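Side-chain contacts in OBG-type G domain-containing protein (Pyrococcus horikoshii, PDB 2E87), which binds GDP, and probably GTP, through its Obg-type G domain and is probably a GTPase, though its wider cellular role is unknown: residues T182-K185 and A186-A190; K314-A317 and L318-T321; K327-I330 and I331-R335. All coordinates share one frame; numbering follows the deposited sequence.

Contact 1. Residues T182-K185 and A186-A190; sequences TLLK and ALTTA. With GDP (guanosine-5'-diphosphate), chain F.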
loop_
_atom_site.group_PDB
_atom_site.type_symbol
_atom_site.label_atom_id
_atom_site.label_comp_id
_atom_site.label_asym_id
_atom_site.label_seq_id
_atom_site.Cartn_x
_atom_site.Cartn_y
_atom_site.Cartn_z
ATOM N N THR A 182 22.252 6.312 -13.011
ATOM C CA THR A 182 22.795 7.140 -14.069
ATOM C C THR A 182 21.904 6.957 -15.276
ATOM O O THR A 182 21.584 7.921 -15.964
ATOM C CB THR A 182 24.257 6.741 -14.440
ATOM O OG1 THR A 182 25.116 6.987 -13.322
ATOM C CG2 THR A 182 24.766 7.563 -15.643
ATOM N N LEU A 183 21.496 5.717 -15.526
ATOM C CA LEU A 183 20.629 5.420 -16.660
ATOM C C LEU A 183 19.221 5.975 -16.452
ATOM O O LEU A 183 18.601 6.490 -17.380
ATOM C CB LEU A 183 20.544 3.914 -16.902
ATOM C CG LEU A 183 19.505 3.521 -17.947
ATOM C CD1 LEU A 183 19.850 4.152 -19.294
ATOM C CD2 LEU A 183 19.463 2.023 -18.090
ATOM N N LEU A 184 18.706 5.866 -15.236
ATOM C CA LEU A 184 17.371 6.373 -14.968
ATOM C C LEU A 184 17.331 7.890 -15.205
ATOM O O LEU A 184 16.375 8.406 -15.769
ATOM C CB LEU A 184 16.958 6.043 -13.527
ATOM C CG LEU A 184 15.627 6.610 -13.009
ATOM C CD1 LEU A 184 15.027 5.675 -11.937
ATOM C CD2 LEU A 184 15.858 8.036 -12.468
ATOM N N LYS A 185 18.372 8.593 -14.772
ATOM C CA LYS A 185 18.418 10.039 -14.933
ATOM C C LYS A 185 18.613 10.469 -16.381
ATOM O O LYS A 185 18.148 11.526 -16.774
ATOM C CB LYS A 185 19.510 10.639 -14.044
ATOM C CG LYS A 185 19.181 10.538 -12.576
ATOM C CD LYS A 185 20.339 10.951 -11.711
ATOM C CE LYS A 185 20.047 10.637 -10.260
ATOM N NZ LYS A 185 21.150 11.093 -9.372
ATOM N N ALA A 186 19.286 9.645 -17.171
ATOM C CA ALA A 186 19.519 9.955 -18.575
ATOM C C ALA A 186 18.233 9.675 -19.343
ATOM O O ALA A 186 17.955 10.268 -20.388
ATOM C CB ALA A 186 20.649 9.081 -19.122
ATOM N N LEU A 187 17.446 8.762 -18.795
ATOM C CA LEU A 187 16.200 8.336 -19.406
ATOM C C LEU A 187 15.026 9.260 -19.077
ATOM O O LEU A 187 14.149 9.480 -19.910
ATOM C CB LEU A 187 15.903 6.904 -18.939
ATOM C CG LEU A 187 15.706 5.720 -19.893
ATOM C CD1 LEU A 187 16.477 5.906 -21.187
ATOM C CD2 LEU A 187 16.140 4.446 -19.171
ATOM N N THR A 188 15.010 9.825 -17.876
ATOM C CA THR A 188 13.882 10.664 -17.510
ATOM C C THR A 188 14.012 12.128 -17.860
ATOM O O THR A 188 15.113 12.652 -18.027
ATOM C CB THR A 188 13.555 10.560 -16.009
ATOM O OG1 THR A 188 14.636 11.094 -15.234
ATOM C CG2 THR A 188 13.320 9.120 -15.628
ATOM N N THR A 189 12.856 12.776 -17.959
ATOM C CA THR A 189 12.764 14.188 -18.279
ATOM C C THR A 189 12.955 15.029 -17.021
ATOM O O THR A 189 14.024 15.610 -16.803
ATOM C CB THR A 189 11.404 14.512 -18.880
ATOM O OG1 THR A 189 11.213 13.735 -20.068
ATOM C CG2 THR A 189 11.316 15.986 -19.211
ATOM N N ALA A 190 11.923 15.096 -16.190
ATOM C CA ALA A 190 12.014 15.865 -14.956
ATOM C C ALA A 190 13.030 15.199 -14.047
ATOM O O ALA A 190 13.442 14.070 -14.294
ATOM C CB ALA A 190 10.662 15.916 -14.272
HETATM P PB GDP F . 23.961 2.286 -9.498
HETATM O O1B GDP F . 24.547 2.053 -8.118
HETATM O O2B GDP F . 23.783 0.901 -10.317
HETATM O O3B GDP F . 22.862 3.343 -9.639
HETATM O O3A GDP F . 25.187 2.956 -10.267
HETATM P PA GDP F . 25.424 4.505 -10.664
HETATM O O1A GDP F . 24.353 5.004 -11.571
HETATM O O2A GDP F . 25.482 5.388 -9.307
HETATM O "O5'" GDP F . 26.832 4.557 -11.438
HETATM C "C5'" GDP F . 27.865 4.111 -10.539
HETATM C "C4'" GDP F . 29.208 4.757 -10.927
HETATM O "O4'" GDP F . 29.527 4.428 -12.331
HETATM C "C3'" GDP F . 29.218 6.286 -10.901
HETATM O "O3'" GDP F . 30.221 7.142 -10.346
HETATM C "C2'" GDP F . 28.710 6.649 -12.310
HETATM O "O2'" GDP F . 29.225 7.956 -12.633
HETATM C "C1'" GDP F . 29.563 5.686 -13.110
HETATM N N9 GDP F . 29.027 5.428 -14.455
HETATM C C8 GDP F . 27.712 5.288 -14.818
HETATM N N7 GDP F . 27.620 5.067 -16.103
HETATM C C5 GDP F . 28.862 5.047 -16.644
HETATM C C6 GDP F . 29.388 4.857 -17.971
HETATM O O6 GDP F . 28.640 4.659 -18.924
HETATM N N1 GDP F . 30.753 4.902 -18.143
HETATM C C2 GDP F . 31.602 5.126 -17.065
HETATM N N2 GDP F . 32.955 5.167 -17.266
HETATM N N3 GDP F . 31.127 5.308 -15.840
HETATM C C4 GDP F . 29.783 5.275 -15.587
#
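The helix that follows the GDP-binding P-loop spans residues 180-187, and this contact covers its last turns, where A186, L187 and T188 close back on T182, L183 and L184. Three i to i+4 backbone bonds define these turns: A186 N to T182 O, L187 N to L183 O and T188 N to L184 O. The last is short at 2.9 Å although T188 has already left helical backbone angles, so the helix is paired right up to its end.

At the nucleotide end, T182 grips one α-phosphate oxygen twice. Its amide N gives a bond of 2.9 Å to GDP O1A at an N-H...O angle of 148°, and its hydroxyl OG1 lies 2.8 Å from the same oxygen. With chi1 at -65°, OG1 stands beside the backbone N, which is what lets amide and hydroxyl converge on O1A. The methyl CG2 turns instead to the base, 3.8 Å from GDP C8.

One turn apart, L183 and L187 make the apolar part of the contact, L187 CD2 lying 3.7 Å from L183 CG and close to its CD1 as well. On another flank the methyl CG2 of T188 rests 3.1 Å from L184 O, and T188 OG1 makes at most a weak bond, of 3.2 Å, to that carbonyl oxygen.

The two flanks have different surroundings. L183 faces I251 and I253 of strand 249-254 and, with L187, I323 at the start of helix 323-350, whereas L184 packs on P192 and on N205 of strand 204-211.

Contact 2. Residues K314-A317 and L318-T321; sequences KISA and LKGT. With GDP (guanosine-5'-diphosphate), chain F.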
loop_
_atom_site.group_PDB
_atom_site.type_symbol
_atom_site.label_atom_id
_atom_site.label_comp_id
_atom_site.label_asym_id
_atom_site.label_seq_id
_atom_site.Cartn_x
_atom_site.Cartn_y
_atom_site.Cartn_z
ATOM N N LYS A 314 24.345 -2.070 -26.449
ATOM C CA LYS A 314 25.581 -1.530 -25.895
ATOM C C LYS A 314 25.382 -0.034 -25.615
ATOM O O LYS A 314 24.824 0.679 -26.444
ATOM C CB LYS A 314 26.718 -1.779 -26.889
ATOM C CG LYS A 314 27.065 -3.261 -26.989
ATOM C CD LYS A 314 27.984 -3.613 -28.165
ATOM C CE LYS A 314 27.219 -3.727 -29.494
ATOM N NZ LYS A 314 28.098 -4.153 -30.635
ATOM N N ILE A 315 25.816 0.442 -24.450
ATOM C CA ILE A 315 25.630 1.857 -24.098
ATOM C C ILE A 315 26.660 2.419 -23.118
ATOM O O ILE A 315 27.522 1.707 -22.600
ATOM C CB ILE A 315 24.238 2.122 -23.420
ATOM C CG1 ILE A 315 24.281 1.690 -21.949
ATOM C CG2 ILE A 315 23.123 1.363 -24.136
ATOM C CD1 ILE A 315 23.077 2.132 -21.113
ATOM N N SER A 316 26.537 3.717 -22.862
ATOM C CA SER A 316 27.371 4.432 -21.903
ATOM C C SER A 316 26.434 5.438 -21.258
ATOM O O SER A 316 26.229 6.530 -21.776
ATOM C CB SER A 316 28.524 5.164 -22.584
ATOM O OG SER A 316 29.136 6.068 -21.673
ATOM N N ALA A 317 25.844 5.046 -20.135
ATOM C CA ALA A 317 24.908 5.903 -19.424
ATOM C C ALA A 317 25.510 7.272 -19.111
ATOM O O ALA A 317 24.813 8.289 -19.142
ATOM C CB ALA A 317 24.455 5.216 -18.126
ATOM N N LEU A 318 26.807 7.293 -18.820
ATOM C CA LEU A 318 27.479 8.537 -18.480
ATOM C C LEU A 318 27.592 9.500 -19.657
ATOM O O LEU A 318 27.315 10.690 -19.518
ATOM C CB LEU A 318 28.879 8.258 -17.925
ATOM C CG LEU A 318 29.309 9.053 -16.683
ATOM C CD1 LEU A 318 30.772 8.771 -16.394
ATOM C CD2 LEU A 318 29.102 10.545 -16.899
ATOM N N LYS A 319 27.987 8.985 -20.816
ATOM C CA LYS A 319 28.161 9.834 -21.979
ATOM C C LYS A 319 26.998 9.914 -22.963
ATOM O O LYS A 319 27.106 10.586 -23.988
ATOM C CB LYS A 319 29.436 9.431 -22.711
ATOM C CG LYS A 319 30.683 9.706 -21.903
ATOM C CD LYS A 319 31.917 9.421 -22.721
ATOM C CE LYS A 319 33.174 9.799 -21.973
ATOM N NZ LYS A 319 34.367 9.379 -22.754
ATOM N N GLY A 320 25.890 9.242 -22.665
ATOM C CA GLY A 320 24.750 9.307 -23.560
ATOM C C GLY A 320 24.838 8.422 -24.786
ATOM O O GLY A 320 23.914 8.399 -25.608
ATOM N N THR A 321 25.943 7.693 -24.919
ATOM C CA THR A 321 26.133 6.790 -26.053
ATOM C C THR A 321 25.105 5.651 -25.951
ATOM O O THR A 321 25.181 4.829 -25.038
ATOM C CB THR A 321 27.573 6.158 -26.052
ATOM O OG1 THR A 321 28.567 7.187 -25.935
ATOM C CG2 THR A 321 27.826 5.382 -27.344
HETATM P PB GDP F . 23.961 2.286 -9.498
HETATM O O1B GDP F . 24.547 2.053 -8.118
HETATM O O2B GDP F . 23.783 0.901 -10.317
HETATM O O3B GDP F . 22.862 3.343 -9.639
HETATM O O3A GDP F . 25.187 2.956 -10.267
HETATM P PA GDP F . 25.424 4.505 -10.664
HETATM O O1A GDP F . 24.353 5.004 -11.571
HETATM O O2A GDP F . 25.482 5.388 -9.307
HETATM O "O5'" GDP F . 26.832 4.557 -11.438
HETATM C "C5'" GDP F . 27.865 4.111 -10.539
HETATM C "C4'" GDP F . 29.208 4.757 -10.927
HETATM O "O4'" GDP F . 29.527 4.428 -12.331
HETATM C "C3'" GDP F . 29.218 6.286 -10.901
HETATM O "O3'" GDP F . 30.221 7.142 -10.346
HETATM C "C2'" GDP F . 28.710 6.649 -12.310
HETATM O "O2'" GDP F . 29.225 7.956 -12.633
HETATM C "C1'" GDP F . 29.563 5.686 -13.110
HETATM N N9 GDP F . 29.027 5.428 -14.455
HETATM C C8 GDP F . 27.712 5.288 -14.818
HETATM N N7 GDP F . 27.620 5.067 -16.103
HETATM C C5 GDP F . 28.862 5.047 -16.644
HETATM C C6 GDP F . 29.388 4.857 -17.971
HETATM O O6 GDP F . 28.640 4.659 -18.924
HETATM N N1 GDP F . 30.753 4.902 -18.143
HETATM C C2 GDP F . 31.602 5.126 -17.065
HETATM N N2 GDP F . 32.955 5.167 -17.266
HETATM N N3 GDP F . 31.127 5.308 -15.840
HETATM C C4 GDP F . 29.783 5.275 -15.587
#
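S316 and T321 draw the two ends of this short loop together through the backbone. S316 N donates to T321 O over 2.8 Å, with an N-H...O angle of 147° and the donor lying in the carbonyl plane. Inside that closure G320 N makes a weaker, bent bond to S316 O. Between these bonds A317 and L318 keep helical angles, K319 drifts from them, and the chain turns out at G320, whose phi of 79° lies in the left-handed region.

The polar side-chain work falls to S316. Its chi1 of 168° sets OG opposite the backbone N and over the turn, where K319 N reaches it with a bond of 3.3 Å. The same hydroxyl lies 3.1 Å from GDP O6, within hydrogen-bonding distance, but D291 OD1 is a second, weak candidate for its one proton and the geometry does not settle between them. K319 N meets OG roughly at right angles to the direction of O6, a second-shell bond that helps fix the hydroxyl's place.

S316, A317 and L318 form the guanine-recognition loop after the last strand of the P-loop GTPase fold, which reads the guanine O6. It works beside the NKxD element, from which N288 OD1 takes the amide hydrogen of A317. L318 N adds a nearly straight bond to O6, 3.2 Å long.

Apolar contacts come from both sides of the loop. L318 lies across one face of the guanine, with CB over the C5-C6 bond, 3.4 Å from GDP C6, and CD1 over the six-membered ring, 3.5 Å from GDP N3. S316 CB, near O6 on one side, meets T321 CB on its other side at 3.7 Å, and both residues also touch I290. I315 points its side chain into the domain, against I323 and V326 of helix 323-350.

Contact 3. Residues K327-I330 and I331-R335; sequences KEEI and IKTLR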
loop_
_atom_site.group_PDB
_atom_site.type_symbol
_atom_site.label_atom_id
_atom_site.label_comp_id
_atom_site.label_asym_id
_atom_site.label_seq_id
_atom_site.Cartn_x
_atom_site.Cartn_y
_atom_site.Cartn_z
ATOM N N LYS A 327 15.734 4.171 -24.985
ATOM C CA LYS A 327 14.455 4.868 -24.941
ATOM C C LYS A 327 13.590 4.326 -26.070
ATOM O O LYS A 327 12.417 4.004 -25.882
ATOM C CB LYS A 327 14.682 6.365 -25.136
ATOM C CG LYS A 327 13.660 7.257 -24.488
ATOM C CD LYS A 327 13.905 8.703 -24.871
ATOM C CE LYS A 327 13.201 9.670 -23.933
ATOM N NZ LYS A 327 13.915 9.758 -22.627
ATOM N N GLU A 328 14.192 4.221 -27.246
ATOM C CA GLU A 328 13.495 3.715 -28.417
ATOM C C GLU A 328 12.929 2.343 -28.110
ATOM O O GLU A 328 11.747 2.083 -28.324
ATOM C CB GLU A 328 14.455 3.580 -29.605
ATOM C CG GLU A 328 14.745 4.843 -30.416
ATOM C CD GLU A 328 15.831 4.608 -31.482
ATOM O OE1 GLU A 328 15.726 3.617 -32.252
ATOM O OE2 GLU A 328 16.787 5.416 -31.549
ATOM N N GLU A 329 13.793 1.462 -27.619
ATOM C CA GLU A 329 13.392 0.097 -27.312
ATOM C C GLU A 329 12.324 0.031 -26.210
ATOM O O GLU A 329 11.473 -0.866 -26.225
ATOM C CB GLU A 329 14.624 -0.731 -26.928
ATOM C CG GLU A 329 14.354 -2.211 -26.718
ATOM C CD GLU A 329 13.684 -2.860 -27.916
ATOM O OE1 GLU A 329 14.141 -2.620 -29.057
ATOM O OE2 GLU A 329 12.708 -3.617 -27.719
ATOM N N ILE A 330 12.369 0.973 -25.265
ATOM C CA ILE A 330 11.388 1.010 -24.175
ATOM C C ILE A 330 10.034 1.284 -24.795
ATOM O O ILE A 330 9.065 0.573 -24.549
ATOM C CB ILE A 330 11.693 2.137 -23.172
ATOM C CG1 ILE A 330 12.935 1.778 -22.364
ATOM C CG2 ILE A 330 10.479 2.407 -22.289
ATOM C CD1 ILE A 330 13.359 2.866 -21.393
ATOM N N ILE A 331 9.996 2.331 -25.611
ATOM C CA ILE A 331 8.787 2.750 -26.296
ATOM C C ILE A 331 8.198 1.653 -27.162
ATOM O O ILE A 331 6.991 1.438 -27.158
ATOM C CB ILE A 331 9.068 3.971 -27.169
ATOM C CG1 ILE A 331 9.430 5.157 -26.273
ATOM C CG2 ILE A 331 7.857 4.269 -28.033
ATOM C CD1 ILE A 331 10.293 6.185 -26.926
ATOM N N LYS A 332 9.041 0.951 -27.904
ATOM C CA LYS A 332 8.547 -0.118 -28.759
ATOM C C LYS A 332 7.937 -1.252 -27.945
ATOM O O LYS A 332 6.984 -1.898 -28.373
ATOM C CB LYS A 332 9.678 -0.671 -29.629
ATOM C CG LYS A 332 9.295 -1.929 -30.392
ATOM C CD LYS A 332 10.473 -2.509 -31.152
ATOM C CE LYS A 332 10.048 -3.742 -31.947
ATOM N NZ LYS A 332 11.175 -4.263 -32.766
ATOM N N THR A 333 8.495 -1.486 -26.764
ATOM C CA THR A 333 8.030 -2.560 -25.899
ATOM C C THR A 333 6.786 -2.197 -25.112
ATOM O O THR A 333 5.894 -3.025 -24.938
ATOM C CB THR A 333 9.119 -2.968 -24.871
ATOM O OG1 THR A 333 10.314 -3.361 -25.561
ATOM C CG2 THR A 333 8.636 -4.124 -24.001
ATOM N N LEU A 334 6.716 -0.954 -24.654
ATOM C CA LEU A 334 5.604 -0.546 -23.823
ATOM C C LEU A 334 4.489 0.325 -24.402
ATOM O O LEU A 334 3.470 0.512 -23.740
ATOM C CB LEU A 334 6.165 0.105 -22.560
ATOM C CG LEU A 334 7.142 -0.749 -21.740
ATOM C CD1 LEU A 334 7.528 0.015 -20.497
ATOM C CD2 LEU A 334 6.510 -2.087 -21.353
ATOM N N ARG A 335 4.653 0.851 -25.615
ATOM C CA ARG A 335 3.604 1.696 -26.198
ATOM C C ARG A 335 2.252 0.981 -26.285
ATOM O O ARG A 335 1.205 1.585 -26.050
ATOM C CB ARG A 335 4.013 2.207 -27.578
ATOM C CG ARG A 335 2.953 3.047 -28.254
ATOM C CD ARG A 335 3.525 3.787 -29.450
ATOM N NE ARG A 335 3.743 5.195 -29.140
ATOM C CZ ARG A 335 2.889 6.170 -29.432
ATOM N NH1 ARG A 335 1.747 5.897 -30.055
ATOM N NH2 ARG A 335 3.174 7.418 -29.085
#
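This is an i to i+4 contact within one helix: K327, E328, E329 and I330 are each joined to the residue a turn later on helix 323-350, the last helix of the P-loop GTPase domain, where it packs along the central sheet. Regular backbone bonds carry it. I331 N reaches K327 O with an almost linear N-H...O angle of 173°, K332 N reaches E328 O, and L334 N closes on I330 O at 2.8 Å.

The buried side of the helix is apolar. I330 CG2 and L334 CD1 come within 4.2 Å of each other, and both residues press on V170 of strand 169-173. I330 also meets F209 of strand 204-211, and L334 meets Y216 of strand 214-220. On the neighbouring flank I331 lays CG1 and CD1 over the preceding turn, CD1 being 3.2 Å from K327 O. K327 itself extends to F209 in a cation-pi contact.

T333 adds a side-chain bond to the helical pattern. Its chi1 of -57° places OG1 beside its own backbone N, directed back toward the previous turn, at E329 O. That oxygen consequently accepts twice, from T333 N at 3.1 Å and from T333 OG1 at 2.8 Å, the two donors arriving from opposite faces of the carbonyl plane.

How the contacts relate
Contact 1 is the hub, touching both of the others. Beside the nucleotide, T182 CG2 packs 3.4 Å from A317 CB, so helix 180-187 and the 314-321 loop are in direct contact beside GDP. Deeper in, L183 CD1 and I315 CD1 extend that seam at 4.2 Å. At the far end of the same helix, L187 CD2 meets I330 CD1 of contact 3 at 3.9 Å, and K327 NZ lies 2.7 Å from L187 O. Contacts 2 and 3 do not touch: their nearest atoms are about 8 Å apart and their centres about 17 Å. Only contacts 1 and 2 reach GDP; the I330 side chain remains about 12 Å from that of A317.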